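Local coordinates for acyl-CoA dehydrogenase (Thermus thermophilus, PDB 2Z1Q), which probably catalyses the FAD-dependent oxidation of saturated acyl-CoA to 2,3-dehydroacyl-CoA, passing the electrons on to an acceptor, at residues G462-K467 with P530-G535. Sequence-based numbering, arbitrary orientation.
Sequences GLAVQK and PRLVEG
L532, in the loop that joins helix 505-528 to helix 535-547, presses its isobutyl group against the last turns of helix 445-468. With CG anti to its own carbonyl carbon (chi1 -48°), L532 puts both methyls on the helix around A464. CA of A464 and CA of L532 are 6.1 Å apart, the nearest such pair. Methyl CD1 of L532 has the most neighbours: it sits 3.8 Å from the backbone N of A464. The same CD1 of L532 lies 4.0 Å from CB of L463 and 4.2 Å from CB of A464. The other methyl, CD2 of L532, rests 4.0 Å from CA of A464, so the leucine fork grips the helix backbone itself. V460 and Y468 of the same helix also touch L532; both L532 and A464 are buried.

Packing loosens toward L463 and V533. L463 points toward the loop, but its CD2 comes no nearer than 4.4 Å to CG1 of V533; both side chains also lean on V541 of helix 535-547, so three elements share one small apolar cluster. At the exposed edge K467 comes close but meets mainly carbonyl oxygens, reaching out with CG anti to its backbone N and bending at its last torsion (chi4 -61°). Its CD lies 3.3 Å from O of L532. NZ of K467 stays 3.6 Å from O of R531, too long to count as a hydrogen bond; that carbonyl takes a weak one from the hydroxyl of Y468. R531 turns its own charge to E475 in a salt bridge and packs on V557 of the second subunit.

The contact thus ties a helix end to an interhelical loop of the C-terminal helical domain, near the subunit interface. Its cohesion is apolar, centred on one leucine; the lysine adds mainly methylene contacts and perhaps modest electrostatic attraction to the loop carbonyls.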
ATOM      1  N   GLY B 462     -14.019   5.783  27.776  1.00 34.32           N
ATOM      2  CA  GLY B 462     -14.256   6.074  29.179  1.00 34.47           C
ATOM      3  C   GLY B 462     -13.151   5.542  30.069  1.00 34.32           C
ATOM      4  O   GLY B 462     -12.619   6.269  30.907  1.00 35.03           O
ATOM      5  N   LEU B 463     -12.799   4.271  29.879  1.00 34.76           N
ATOM      6  CA  LEU B 463     -11.752   3.628  30.669  1.00 33.71           C
ATOM      7  C   LEU B 463     -10.437   4.376  30.518  1.00 35.02           C
ATOM      8  O   LEU B 463      -9.644   4.459  31.460  1.00 35.45           O
ATOM      9  CB  LEU B 463     -11.591   2.167  30.240  1.00 31.35           C
ATOM     10  CG  LEU B 463     -12.763   1.239  30.592  1.00 32.72           C
ATOM     11  CD1 LEU B 463     -12.602  -0.110  29.922  1.00 29.64           C
ATOM     12  CD2 LEU B 463     -12.834   1.068  32.103  1.00 33.02           C
ATOM     13  N   ALA B 464     -10.206   4.932  29.332  1.00 35.87           N
ATOM     14  CA  ALA B 464      -8.983   5.675  29.081  1.00 35.53           C
ATOM     15  C   ALA B 464      -8.985   6.945  29.929  1.00 36.93           C
ATOM     16  O   ALA B 464      -7.973   7.303  30.529  1.00 35.92           O
ATOM     17  CB  ALA B 464      -8.877   6.022  27.610  1.00 34.97           C
ATOM     18  N   VAL B 465     -10.130   7.619  29.980  1.00 39.01           N
ATOM     19  CA  VAL B 465     -10.246   8.845  30.759  1.00 41.30           C
ATOM     20  C   VAL B 465     -10.160   8.577  32.261  1.00 43.09           C
ATOM     21  O   VAL B 465      -9.444   9.276  32.982  1.00 43.06           O
ATOM     22  CB  VAL B 465     -11.576   9.587  30.445  1.00 40.96           C
ATOM     23  CG1 VAL B 465     -11.745  10.786  31.363  1.00 40.03           C
ATOM     24  CG2 VAL B 465     -11.581  10.048  28.996  1.00 40.42           C
ATOM     25  N   GLN B 466     -10.874   7.556  32.729  1.00 45.58           N
ATOM     26  CA  GLN B 466     -10.875   7.228  34.153  1.00 49.16           C
ATOM     27  C   GLN B 466      -9.604   6.517  34.580  1.00 49.78           C
ATOM     28  O   GLN B 466      -9.611   5.717  35.519  1.00 51.61           O
ATOM     29  CB  GLN B 466     -12.100   6.371  34.508  1.00 51.55           C
ATOM     30  CG  GLN B 466     -12.118   4.991  33.866  1.00 55.90           C
ATOM     31  CD  GLN B 466     -13.421   4.241  34.104  1.00 58.23           C
ATOM     32  OE1 GLN B 466     -14.473   4.613  33.576  1.00 59.48           O
ATOM     33  NE2 GLN B 466     -13.355   3.179  34.906  1.00 58.55           N
ATOM     34  N   LYS B 467      -8.511   6.806  33.886  1.00 49.94           N
ATOM     35  CA  LYS B 467      -7.230   6.204  34.211  1.00 49.27           C
ATOM     36  C   LYS B 467      -6.097   7.191  34.019  1.00 49.03           C
ATOM     37  O   LYS B 467      -5.265   7.375  34.899  1.00 48.94           O
ATOM     38  CB  LYS B 467      -6.958   4.984  33.348  1.00 48.28           C
ATOM     39  CG  LYS B 467      -5.605   4.356  33.645  1.00 49.15           C
ATOM     40  CD  LYS B 467      -5.446   3.018  32.954  1.00 50.12           C
ATOM     41  CE  LYS B 467      -4.210   2.283  33.449  1.00 50.84           C
ATOM     42  NZ  LYS B 467      -2.964   3.041  33.171  1.00 50.32           N
ATOM     43  N   PRO B 530      -5.739  -4.056  27.540  1.00 32.35           N
ATOM     44  CA  PRO B 530      -4.791  -4.493  28.572  1.00 32.23           C
ATOM     45  C   PRO B 530      -3.987  -3.296  29.088  1.00 33.74           C
ATOM     46  O   PRO B 530      -3.352  -3.367  30.151  1.00 33.93           O
ATOM     47  CB  PRO B 530      -3.911  -5.498  27.826  1.00 32.79           C
ATOM     48  CG  PRO B 530      -4.845  -6.071  26.794  1.00 30.61           C
ATOM     49  CD  PRO B 530      -5.588  -4.853  26.307  1.00 32.31           C
ATOM     50  N   ARG B 531      -4.027  -2.191  28.339  1.00 32.61           N
ATOM     51  CA  ARG B 531      -3.305  -0.971  28.699  1.00 32.36           C
ATOM     52  C   ARG B 531      -4.089  -0.130  29.709  1.00 32.99           C
ATOM     53  O   ARG B 531      -3.508   0.693  30.438  1.00 32.99           O
ATOM     54  CB  ARG B 531      -3.030  -0.132  27.445  1.00 31.96           C
ATOM     55  CG  ARG B 531      -2.309   1.191  27.688  1.00 31.34           C
ATOM     56  CD  ARG B 531      -0.829   1.005  27.996  1.00 31.85           C
ATOM     57  NE  ARG B 531      -0.131   2.288  27.989  1.00 33.09           N
ATOM     58  CZ  ARG B 531       1.194   2.439  27.965  1.00 36.45           C
ATOM     59  NH1 ARG B 531       1.995   1.374  27.949  1.00 35.83           N
ATOM     60  NH2 ARG B 531       1.725   3.655  27.932  1.00 35.86           N
ATOM     61  N   LEU B 532      -5.401  -0.352  29.754  1.00 32.22           N
ATOM     62  CA  LEU B 532      -6.305   0.381  30.635  1.00 34.83           C
ATOM     63  C   LEU B 532      -6.770  -0.417  31.862  1.00 35.45           C
ATOM     64  O   LEU B 532      -7.053   0.159  32.907  1.00 35.32           O
ATOM     65  CB  LEU B 532      -7.531   0.829  29.841  1.00 33.37           C
ATOM     66  CG  LEU B 532      -7.219   1.496  28.498  1.00 34.58           C
ATOM     67  CD1 LEU B 532      -8.503   1.891  27.785  1.00 33.24           C
ATOM     68  CD2 LEU B 532      -6.354   2.714  28.743  1.00 34.79           C
ATOM     69  N   VAL B 533      -6.858  -1.735  31.722  1.00 36.75           N
ATOM     70  CA  VAL B 533      -7.312  -2.583  32.827  1.00 39.17           C
ATOM     71  C   VAL B 533      -6.422  -3.797  33.067  1.00 40.03           C
ATOM     72  O   VAL B 533      -5.736  -4.265  32.156  1.00 40.23           O
ATOM     73  CB  VAL B 533      -8.761  -3.088  32.586  1.00 39.55           C
ATOM     74  CG1 VAL B 533      -9.751  -1.950  32.775  1.00 38.37           C
ATOM     75  CG2 VAL B 533      -8.889  -3.663  31.181  1.00 37.65           C
ATOM     76  N   GLU B 534      -6.435  -4.300  34.298  1.00 40.96           N
ATOM     77  CA  GLU B 534      -5.643  -5.476  34.649  1.00 43.74           C
ATOM     78  C   GLU B 534      -6.356  -6.351  35.679  1.00 43.84           C
ATOM     79  O   GLU B 534      -7.427  -5.993  36.194  1.00 43.03           O
ATOM     80  CB  GLU B 534      -4.281  -5.067  35.205  1.00 46.29           C
ATOM     81  CG  GLU B 534      -4.377  -4.233  36.454  1.00 52.35           C
ATOM     82  CD  GLU B 534      -3.048  -4.097  37.157  1.00 55.87           C
ATOM     83  OE1 GLU B 534      -2.506  -5.131  37.606  1.00 56.68           O
ATOM     84  OE2 GLU B 534      -2.547  -2.955  37.256  1.00 57.28           O
ATOM     85  N   GLY B 535      -5.753  -7.504  35.961  1.00 43.06           N
ATOM     86  CA  GLY B 535      -6.309  -8.424  36.934  1.00 43.39           C
ATOM     87  C   GLY B 535      -7.697  -8.944  36.610  1.00 43.29           C
ATOM     88  O   GLY B 535      -8.066  -9.108  35.449  1.00 42.41           O
TER